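Local coordinates for glycerol Dehydrogenase (Unidentified, PDB 5XN8), which catalyses the NAD-dependent oxidation of glycerol to dihydroxyacetone and probably also accepts related diols such as 1,2-propanediol, at residues A[333-336]-A[337-340]; A[72-75]-A[76-79]; A[258-261]-A[262-265]; A[100-103]-A[104-108]. One frame throughout, in Å; residues are numbered along the deposited sequence.

Contact 1: A[333-336]-A[337-340]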
loop_
_atom_site.group_PDB
_atom_site.type_symbol
_atom_site.label_atom_id
_atom_site.label_comp_id
_atom_site.label_asym_id
_atom_site.label_seq_id
_atom_site.Cartn_x
_atom_site.Cartn_y
_atom_site.Cartn_z
ATOM N N GLY A 333 8.432 45.725 2.991
ATOM C CA GLY A 333 6.987 45.619 3.177
ATOM C C GLY A 333 6.331 44.516 2.370
ATOM O O GLY A 333 5.165 44.190 2.611
ATOM N N GLU A 334 7.057 43.946 1.410
ATOM C CA GLU A 334 6.497 42.900 0.552
ATOM C C GLU A 334 6.376 41.583 1.293
ATOM O O GLU A 334 7.120 41.312 2.237
ATOM C CB GLU A 334 7.316 42.717 -0.736
ATOM C CG GLU A 334 7.067 43.802 -1.785
ATOM C CD GLU A 334 5.748 43.658 -2.533
ATOM O OE1 GLU A 334 4.933 42.769 -2.182
ATOM O OE2 GLU A 334 5.522 44.441 -3.481
ATOM N N THR A 335 5.437 40.765 0.822
ATOM C CA THR A 335 5.076 39.518 1.482
ATOM C C THR A 335 6.073 38.375 1.267
ATOM O O THR A 335 5.941 37.341 1.913
ATOM C CB THR A 335 3.685 39.042 1.018
ATOM O OG1 THR A 335 3.686 38.880 -0.410
ATOM C CG2 THR A 335 2.599 40.032 1.447
ATOM N N ILE A 336 7.066 38.539 0.399
ATOM C CA ILE A 336 8.088 37.498 0.203
ATOM C C ILE A 336 8.970 37.255 1.435
ATOM O O ILE A 336 9.544 36.173 1.588
ATOM C CB ILE A 336 8.989 37.799 -1.019
ATOM C CG1 ILE A 336 9.675 36.519 -1.491
ATOM C CG2 ILE A 336 9.987 38.913 -0.721
ATOM C CD1 ILE A 336 10.160 36.584 -2.914
ATOM N N HIS A 337 9.069 38.248 2.315
ATOM C CA HIS A 337 9.799 38.099 3.577
ATOM C C HIS A 337 9.067 37.229 4.610
ATOM O O HIS A 337 9.626 36.919 5.664
ATOM C CB HIS A 337 10.139 39.473 4.159
ATOM C CG HIS A 337 10.888 40.342 3.203
ATOM N ND1 HIS A 337 10.392 41.543 2.745
ATOM C CD2 HIS A 337 12.067 40.148 2.564
ATOM C CE1 HIS A 337 11.253 42.071 1.893
ATOM N NE2 HIS A 337 12.275 41.242 1.762
ATOM N N ASN A 338 7.832 36.836 4.301
ATOM C CA ASN A 338 7.121 35.792 5.037
ATOM C C ASN A 338 7.562 34.358 4.688
ATOM O O ASN A 338 7.062 33.426 5.301
ATOM C CB ASN A 338 5.599 35.910 4.815
ATOM C CG ASN A 338 5.023 37.227 5.317
ATOM O OD1 ASN A 338 5.581 37.873 6.202
ATOM N ND2 ASN A 338 3.877 37.613 4.769
ATOM N N MET A 339 8.471 34.168 3.730
ATOM C CA MET A 339 9.010 32.824 3.448
ATOM C C MET A 339 9.854 32.329 4.620
ATOM O O MET A 339 10.495 33.133 5.302
ATOM C CB MET A 339 9.859 32.789 2.159
ATOM C CG MET A 339 9.109 33.072 0.873
ATOM S SD MET A 339 7.767 31.956 0.431
ATOM C CE MET A 339 8.646 30.477 -0.088
ATOM N N PRO A 340 9.895 31.000 4.838
ATOM C CA PRO A 340 10.654 30.467 5.978
ATOM C C PRO A 340 12.172 30.367 5.763
ATOM O O PRO A 340 12.835 29.598 6.457
ATOM C CB PRO A 340 10.024 29.080 6.177
ATOM C CG PRO A 340 9.598 28.670 4.812
ATOM C CD PRO A 340 9.173 29.932 4.119
#
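Ile336 meets the imidazole of the next residue, His337, flat on: its CG2 methyl lies 4.1 Å from the centroid of the His337 ring and only 8° off the ring normal, a CH-pi contact over the centre of one face. The methyl gets there because CG1 takes the place anti to the backbone N (chi1 -160°), which leaves CG2 between the N and the carbonyl carbon. The ring has one polar touch besides, a weak, bent hydrogen bond from His337 ND1 to Glu334 O at 3.3 Å.

The backbone winds here as a short 3-10 segment. Asn338 N donates to Thr335 O at 3.1 Å, and Met339 N to Ile336 O at the same distance, each donor standing well above the carbonyl plane, as suits three-residue spacing.

Apolar contact is modest. Ile336 CG1 comes within 4.2 Å of Met339 CG, and both side chains continue into packing against helix 252-260 and helix 271-285. The polar ends are held from outside: Thr335 OG1 bonds to Ala251 O, and Asn338 ND2 to Leu250 O.

The side chain of Thr335 is about 4 Å from that of His254, a ligand of the bound zinc. Two side chains of this turn thus grip consecutive backbone carbonyls just before that ligand's helix, fixing the turn beside the metal site without supplying a ligand themselves.

Contact 2: A[72-75]-A[76-79]; sequences EIRR and LIAI
Arg75 and Leu76 cross obliquely on helix 70-83, and the arginine is worth following outward. CB sits close by the amide of Leu76. CG leaves anti to the backbone N (chi1 -168°) and the chain runs on extended until a bend at chi3 (67°) swings the guanidinium back toward the carboxylate of Glu72, one turn earlier. NE gives a weak hydrogen bond to Glu72 OE1 at 3.4 Å. NH2 makes the firm one, a salt bridge of 2.8 Å to Glu72 OE2, which it reaches on the syn side but 32° out of the carboxylate plane; the oxygen lies nearly in the guanidinium plane. That same NH2 rests 3.7 Å from Leu76 CD2 and also bonds to Arg63 O, while NH1 passes 3.7 Å from Ile79 CD1.

Glu72 is held from a second quarter, since its OE1 accepts from Asn65 ND2. Between these grips the carboxylate has little freedom to turn, and its OE2 packs 3.9 Å from Leu76 CD1. On another side of the helix Ile73 and Ile77 run side by side, with Ile73 CG2 pressed to 3.4 Å from Ile77 CD1. The i to i+4 backbone bonds continue throughout, the one from Ile79 N to Arg75 O being weak.

Leu76 reaches Phe33 and Ile35 of strand 31-36, and Ile73 meets helix 94-107. A helix laid on a parallel sheet in this way is typical of the Rossmann-like nucleotide-binding domain of iron-containing alcohol dehydrogenases.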
loop_
_atom_site.group_PDB
_atom_site.type_symbol
_atom_site.label_atom_id
_atom_site.label_comp_id
_atom_site.label_asym_id
_atom_site.label_seq_id
_atom_site.Cartn_x
_atom_site.Cartn_y
_atom_site.Cartn_z
ATOM N N GLU A 72 -14.148 59.112 -6.072
ATOM C CA GLU A 72 -15.375 58.383 -6.379
ATOM C C GLU A 72 -16.118 57.976 -5.106
ATOM O O GLU A 72 -17.339 58.099 -5.044
ATOM C CB GLU A 72 -15.063 57.150 -7.247
ATOM C CG GLU A 72 -16.277 56.375 -7.763
ATOM C CD GLU A 72 -17.173 57.167 -8.706
ATOM O OE1 GLU A 72 -16.755 58.221 -9.229
ATOM O OE2 GLU A 72 -18.313 56.723 -8.943
ATOM N N ILE A 73 -15.378 57.510 -4.100
ATOM C CA ILE A 73 -15.942 57.164 -2.778
ATOM C C ILE A 73 -16.681 58.360 -2.180
ATOM O O ILE A 73 -17.844 58.229 -1.789
ATOM C CB ILE A 73 -14.839 56.668 -1.793
ATOM C CG1 ILE A 73 -14.300 55.297 -2.228
ATOM C CG2 ILE A 73 -15.340 56.578 -0.355
ATOM C CD1 ILE A 73 -12.903 55.029 -1.719
ATOM N N ARG A 74 -16.006 59.516 -2.135
ATOM C CA ARG A 74 -16.581 60.738 -1.558
ATOM C C ARG A 74 -17.786 61.259 -2.344
ATOM O O ARG A 74 -18.699 61.826 -1.742
ATOM C CB ARG A 74 -15.514 61.845 -1.421
ATOM C CG ARG A 74 -14.512 61.706 -0.268
ATOM C CD ARG A 74 -14.216 60.314 0.224
ATOM N NE ARG A 74 -13.306 60.358 1.378
ATOM C CZ ARG A 74 -12.367 59.458 1.672
ATOM N NH1 ARG A 74 -12.150 58.387 0.907
ATOM N NH2 ARG A 74 -11.615 59.647 2.758
ATOM N N ARG A 75 -17.788 61.065 -3.665
ATOM C CA ARG A 75 -18.930 61.453 -4.503
ATOM C C ARG A 75 -20.171 60.619 -4.170
ATOM O O ARG A 75 -21.265 61.161 -4.037
ATOM C CB ARG A 75 -18.582 61.319 -5.997
ATOM C CG ARG A 75 -19.590 61.956 -6.957
ATOM C CD ARG A 75 -19.278 61.623 -8.415
ATOM N NE ARG A 75 -19.469 60.197 -8.715
ATOM C CZ ARG A 75 -20.643 59.588 -8.926
ATOM N NH1 ARG A 75 -21.794 60.264 -8.901
ATOM N NH2 ARG A 75 -20.667 58.280 -9.188
ATOM N N LEU A 76 -19.986 59.307 -4.034
ATOM C CA LEU A 76 -21.087 58.374 -3.741
ATOM C C LEU A 76 -21.576 58.473 -2.294
ATOM O O LEU A 76 -22.778 58.341 -2.040
ATOM C CB LEU A 76 -20.678 56.932 -4.053
ATOM C CG LEU A 76 -20.577 56.538 -5.533
ATOM C CD1 LEU A 76 -19.873 55.202 -5.675
ATOM C CD2 LEU A 76 -21.939 56.527 -6.219
ATOM N N ILE A 77 -20.651 58.690 -1.358
ATOM C CA ILE A 77 -21.012 58.965 0.039
ATOM C C ILE A 77 -21.959 60.158 0.143
ATOM O O ILE A 77 -22.975 60.075 0.834
ATOM C CB ILE A 77 -19.755 59.173 0.927
ATOM C CG1 ILE A 77 -19.090 57.814 1.192
ATOM C CG2 ILE A 77 -20.111 59.823 2.265
ATOM C CD1 ILE A 77 -17.666 57.896 1.698
ATOM N N ALA A 78 -21.625 61.251 -0.550
ATOM C CA ALA A 78 -22.457 62.459 -0.566
ATOM C C ALA A 78 -23.886 62.178 -1.025
ATOM O O ALA A 78 -24.827 62.720 -0.455
ATOM C CB ALA A 78 -21.823 63.536 -1.441
ATOM N N ILE A 79 -24.046 61.323 -2.033
ATOM C CA ILE A 79 -25.379 60.926 -2.518
ATOM C C ILE A 79 -26.056 59.992 -1.512
ATOM O O ILE A 79 -27.261 60.087 -1.291
ATOM C CB ILE A 79 -25.344 60.242 -3.915
ATOM C CG1 ILE A 79 -24.673 61.136 -4.966
ATOM C CG2 ILE A 79 -26.763 59.918 -4.377
ATOM C CD1 ILE A 79 -24.337 60.430 -6.270
#

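Contact 3: A[258-261]-A[262-265]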
loop_
_atom_site.group_PDB
_atom_site.type_symbol
_atom_site.label_atom_id
_atom_site.label_comp_id
_atom_site.label_asym_id
_atom_site.label_seq_id
_atom_site.Cartn_x
_atom_site.Cartn_y
_atom_site.Cartn_z
ATOM N N ASN A 258 3.317 41.440 -7.816
ATOM C CA ASN A 258 3.529 42.887 -7.668
ATOM C C ASN A 258 4.802 43.347 -8.359
ATOM O O ASN A 258 4.842 44.447 -8.919
ATOM C CB ASN A 258 3.559 43.296 -6.187
ATOM C CG ASN A 258 2.219 43.126 -5.501
ATOM O OD1 ASN A 258 1.188 42.928 -6.140
ATOM N ND2 ASN A 258 2.231 43.210 -4.185
ATOM N N GLY A 259 5.838 42.515 -8.308
ATOM C CA GLY A 259 7.065 42.735 -9.091
ATOM C C GLY A 259 6.845 42.832 -10.590
ATOM O O GLY A 259 7.492 43.627 -11.246
ATOM N N PHE A 260 5.933 42.022 -11.125
ATOM C CA PHE A 260 5.639 42.016 -12.578
ATOM C C PHE A 260 4.842 43.215 -13.084
ATOM O O PHE A 260 4.816 43.457 -14.293
ATOM C CB PHE A 260 4.932 40.718 -13.007
ATOM C CG PHE A 260 5.883 39.615 -13.385
ATOM C CD1 PHE A 260 6.510 39.619 -14.624
ATOM C CD2 PHE A 260 6.137 38.561 -12.520
ATOM C CE1 PHE A 260 7.389 38.609 -14.979
ATOM C CE2 PHE A 260 7.017 37.542 -12.876
ATOM C CZ PHE A 260 7.638 37.566 -14.097
ATOM N N THR A 261 4.199 43.969 -12.189
ATOM C CA THR A 261 3.415 45.138 -12.613
ATOM C C THR A 261 4.268 46.294 -13.143
ATOM O O THR A 261 3.726 47.205 -13.766
ATOM C CB THR A 261 2.479 45.650 -11.498
ATOM O OG1 THR A 261 3.245 45.983 -10.333
ATOM C CG2 THR A 261 1.428 44.592 -11.142
ATOM N N ILE A 262 5.587 46.246 -12.921
ATOM C CA ILE A 262 6.527 47.254 -13.473
ATOM C C ILE A 262 6.747 47.098 -14.987
ATOM O O ILE A 262 7.208 48.032 -15.640
ATOM C CB ILE A 262 7.898 47.236 -12.718
ATOM C CG1 ILE A 262 7.785 47.939 -11.337
ATOM C CG2 ILE A 262 9.056 47.861 -13.496
ATOM C CD1 ILE A 262 6.902 47.221 -10.344
ATOM N N LEU A 263 6.440 45.922 -15.533
ATOM C CA LEU A 263 6.566 45.658 -16.968
ATOM C C LEU A 263 5.221 45.870 -17.654
ATOM O O LEU A 263 4.232 45.221 -17.303
ATOM C CB LEU A 263 7.057 44.225 -17.190
ATOM C CG LEU A 263 8.336 43.842 -16.436
ATOM C CD1 LEU A 263 8.708 42.409 -16.746
ATOM C CD2 LEU A 263 9.503 44.767 -16.772
ATOM N N GLU A 264 5.190 46.783 -18.622
ATOM C CA GLU A 264 3.946 47.162 -19.314
ATOM C C GLU A 264 3.385 46.035 -20.201
ATOM O O GLU A 264 2.174 45.951 -20.412
ATOM C CB GLU A 264 4.133 48.451 -20.112
ATOM C CG GLU A 264 5.150 48.352 -21.249
ATOM C CD GLU A 264 5.164 49.573 -22.159
ATOM O OE1 GLU A 264 4.082 50.140 -22.469
ATOM O OE2 GLU A 264 6.278 49.969 -22.603
ATOM N N GLU A 265 4.269 45.188 -20.719
ATOM C CA GLU A 265 3.877 43.963 -21.449
ATOM C C GLU A 265 2.967 42.999 -20.674
ATOM O O GLU A 265 2.223 42.241 -21.292
ATOM C CB GLU A 265 5.103 43.186 -21.964
ATOM C CG GLU A 265 6.263 43.007 -20.967
ATOM C CD GLU A 265 7.429 43.917 -21.233
ATOM O OE1 GLU A 265 7.336 45.123 -20.880
ATOM O OE2 GLU A 265 8.432 43.402 -21.776
#
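A type I beta turn from Phe260 to Leu263 leads the chain out of helix 252-260, the helix that carries the zinc ligand His254. Its closing bond runs from Leu263 N to Phe260 O at 3.2 Å, with the donor standing well above the carbonyl plane. The side chains at the two ends of the turn also meet: Phe260 CD1 and Leu263 CD1 are 4.1 Å apart, the leucine methyl approaching the ring obliquely. Both then lean on the same neighbour, helix 318-329, where they share Val325.

Asn258 O, near the end of the helix, is the busy acceptor. Thr261 OG1 donates to it at 2.6 Å, a short bond back to the carbonyl three residues before. With chi1 at 58° the hydroxyl lies between the threonine's own backbone N and carbonyl carbon, from where it can fold back onto the preceding turn. Thr261 N adds a weak bond of 3.4 Å to the same oxygen. Ile262 comes back over the same stretch of backbone with one methyl: the bend at chi2 (67°) brings CD1 to 3.7 Å from Asn258 O and 3.8 Å from Gly259 O.

Further along, the Thr261 carbonyl accepts from His267 NE2, so the loop is tied to its own continuation. The arrangement is that of a helix exit through a type I turn, by which the chain leaves helix 252-260 and heads for helix 271-285 and its zinc ligand His271.

Contact 4: A[100-103]-A[104-108]; sequences AKAI and GYYQK
Tyr106 brings the CD2-CE2 side of its ring obliquely over Ala102, a turn back on helix 94-107. Its CE2 is 4.3 Å from Ala102 CB, while CD2 comes down to 3.1 Å from Ala102 O. The same carbonyl takes the Tyr106 amide at 2.9 Å in an almost straight bond, the N-H...O angle being 178°. On the Tyr106 ring, CD2 of Tyr105 sits 3.6 Å above the plane and over the centre, so the face of one tyrosine meets the edge of its neighbour. The two rings can lean together because their first torsions differ: Tyr105 CG is anti to the backbone N (chi1 170°), Tyr106 CG anti to the carbonyl carbon (chi1 -68°). Arg74 of helix 70-83 makes a cation-pi contact with Tyr106.

The remaining i to i+4 bonds keep the helix regular, among them Tyr105 N to Lys101 O at 2.9 Å and Gln107 N to Ile103 O at 3.1 Å. Gln107 CG folds in to 3.4 Å from that same Ile103 O. Lys108 then turns to positive phi and ends the helix in a Schellman motif, its N donating to Tyr105 O at 3.2 Å.

Lys101 sends its buried amine the other way, to Ala122 O and Leu127 O, with a weak bond to Ser125 O and a long, weak ion pair to Asp98. Together the carbonyls and this carboxylate would probably ease the burial of the charge, and they tie the helix to the segment from Ala122 to Leu127, which holds likely NAD-binding residues.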
loop_
_atom_site.group_PDB
_atom_site.type_symbol
_atom_site.label_atom_id
_atom_site.label_comp_id
_atom_site.label_asym_id
_atom_site.label_seq_id
_atom_site.Cartn_x
_atom_site.Cartn_y
_atom_site.Cartn_z
ATOM N N ALA A 100 -17.736 49.803 -2.456
ATOM C CA ALA A 100 -18.831 49.552 -1.528
ATOM C C ALA A 100 -18.329 49.294 -0.100
ATOM O O ALA A 100 -18.987 49.696 0.861
ATOM C CB ALA A 100 -19.683 48.391 -2.017
ATOM N N LYS A 101 -17.174 48.637 0.028
ATOM C CA LYS A 101 -16.549 48.379 1.339
ATOM C C LYS A 101 -16.084 49.656 2.012
ATOM O O LYS A 101 -16.287 49.839 3.219
ATOM C CB LYS A 101 -15.338 47.436 1.208
ATOM C CG LYS A 101 -15.670 45.992 0.865
ATOM C CD LYS A 101 -14.390 45.184 0.706
ATOM C CE LYS A 101 -14.612 43.831 0.038
ATOM N NZ LYS A 101 -13.343 43.292 -0.525
ATOM N N ALA A 102 -15.453 50.524 1.233
ATOM C CA ALA A 102 -14.969 51.822 1.721
ATOM C C ALA A 102 -16.114 52.693 2.215
ATOM O O ALA A 102 -16.030 53.259 3.304
ATOM C CB ALA A 102 -14.186 52.551 0.626
ATOM N N ILE A 103 -17.181 52.776 1.416
ATOM C CA ILE A 103 -18.385 53.535 1.787
ATOM C C ILE A 103 -18.964 53.017 3.107
ATOM O O ILE A 103 -19.320 53.810 3.981
ATOM C CB ILE A 103 -19.466 53.480 0.678
ATOM C CG1 ILE A 103 -18.996 54.223 -0.581
ATOM C CG2 ILE A 103 -20.783 54.102 1.142
ATOM C CD1 ILE A 103 -19.675 53.757 -1.852
ATOM N N GLY A 104 -19.055 51.694 3.243
ATOM C CA GLY A 104 -19.552 51.063 4.469
ATOM C C GLY A 104 -18.683 51.347 5.675
ATOM O O GLY A 104 -19.197 51.620 6.768
ATOM N N TYR A 105 -17.368 51.303 5.468
ATOM C CA TYR A 105 -16.404 51.628 6.515
ATOM C C TYR A 105 -16.534 53.073 7.001
ATOM O O TYR A 105 -16.759 53.308 8.192
ATOM C CB TYR A 105 -14.960 51.369 6.044
ATOM C CG TYR A 105 -13.946 51.920 7.017
ATOM C CD1 TYR A 105 -13.851 51.409 8.313
ATOM C CD2 TYR A 105 -13.118 52.985 6.670
ATOM C CE1 TYR A 105 -12.950 51.938 9.228
ATOM C CE2 TYR A 105 -12.218 53.525 7.577
ATOM C CZ TYR A 105 -12.136 52.992 8.850
ATOM O OH TYR A 105 -11.244 53.518 9.757
ATOM N N TYR A 106 -16.401 54.033 6.089
ATOM C CA TYR A 106 -16.425 55.455 6.466
ATOM C C TYR A 106 -17.773 55.929 7.035
ATOM O O TYR A 106 -17.802 56.845 7.855
ATOM C CB TYR A 106 -15.980 56.348 5.299
ATOM C CG TYR A 106 -14.509 56.195 4.954
ATOM C CD1 TYR A 106 -13.519 56.572 5.861
ATOM C CD2 TYR A 106 -14.105 55.679 3.719
ATOM C CE1 TYR A 106 -12.169 56.424 5.556
ATOM C CE2 TYR A 106 -12.765 55.518 3.410
ATOM C CZ TYR A 106 -11.795 55.893 4.325
ATOM O OH TYR A 106 -10.459 55.752 4.009
ATOM N N GLN A 107 -18.872 55.301 6.613
ATOM C CA GLN A 107 -20.214 55.626 7.124
ATOM C C GLN A 107 -20.692 54.722 8.264
ATOM O O GLN A 107 -21.783 54.935 8.784
ATOM C CB GLN A 107 -21.230 55.587 5.977
ATOM C CG GLN A 107 -21.001 56.651 4.908
ATOM C CD GLN A 107 -21.127 58.057 5.457
ATOM O OE1 GLN A 107 -20.167 58.823 5.466
ATOM N NE2 GLN A 107 -22.311 58.389 5.951
ATOM N N LYS A 108 -19.880 53.738 8.654
ATOM C CA LYS A 108 -20.248 52.751 9.682
ATOM C C LYS A 108 -21.562 52.053 9.332
ATOM O O LYS A 108 -22.503 52.041 10.128
ATOM C CB LYS A 108 -20.316 53.404 11.071
ATOM C CG LYS A 108 -19.054 54.149 11.467
ATOM C CD LYS A 108 -19.130 54.612 12.918
ATOM C CE LYS A 108 -17.942 55.492 13.280
ATOM N NZ LYS A 108 -17.909 56.750 12.485
#

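Along the chain the order is contact 2, contact 4, contact 3, contact 1. The first two belong to the sheet-containing, nucleotide-binding half: helices 70-83 and 94-107 lie against each other, the centres of the two contacts are 10 Å apart, and Ile77 CG2 touches Gln107 OE1 at 3.4 Å. The other two sit in the helical, metal-binding part, centres 19 Å apart, joined by a weak hydrogen bond from Asn258 ND2 to Glu334 OE1. Between the pairs the nearest atoms are about 16 Å apart or more. The split fits the family's two-domain design, in which cofactor and metal meet at the cleft between the domains.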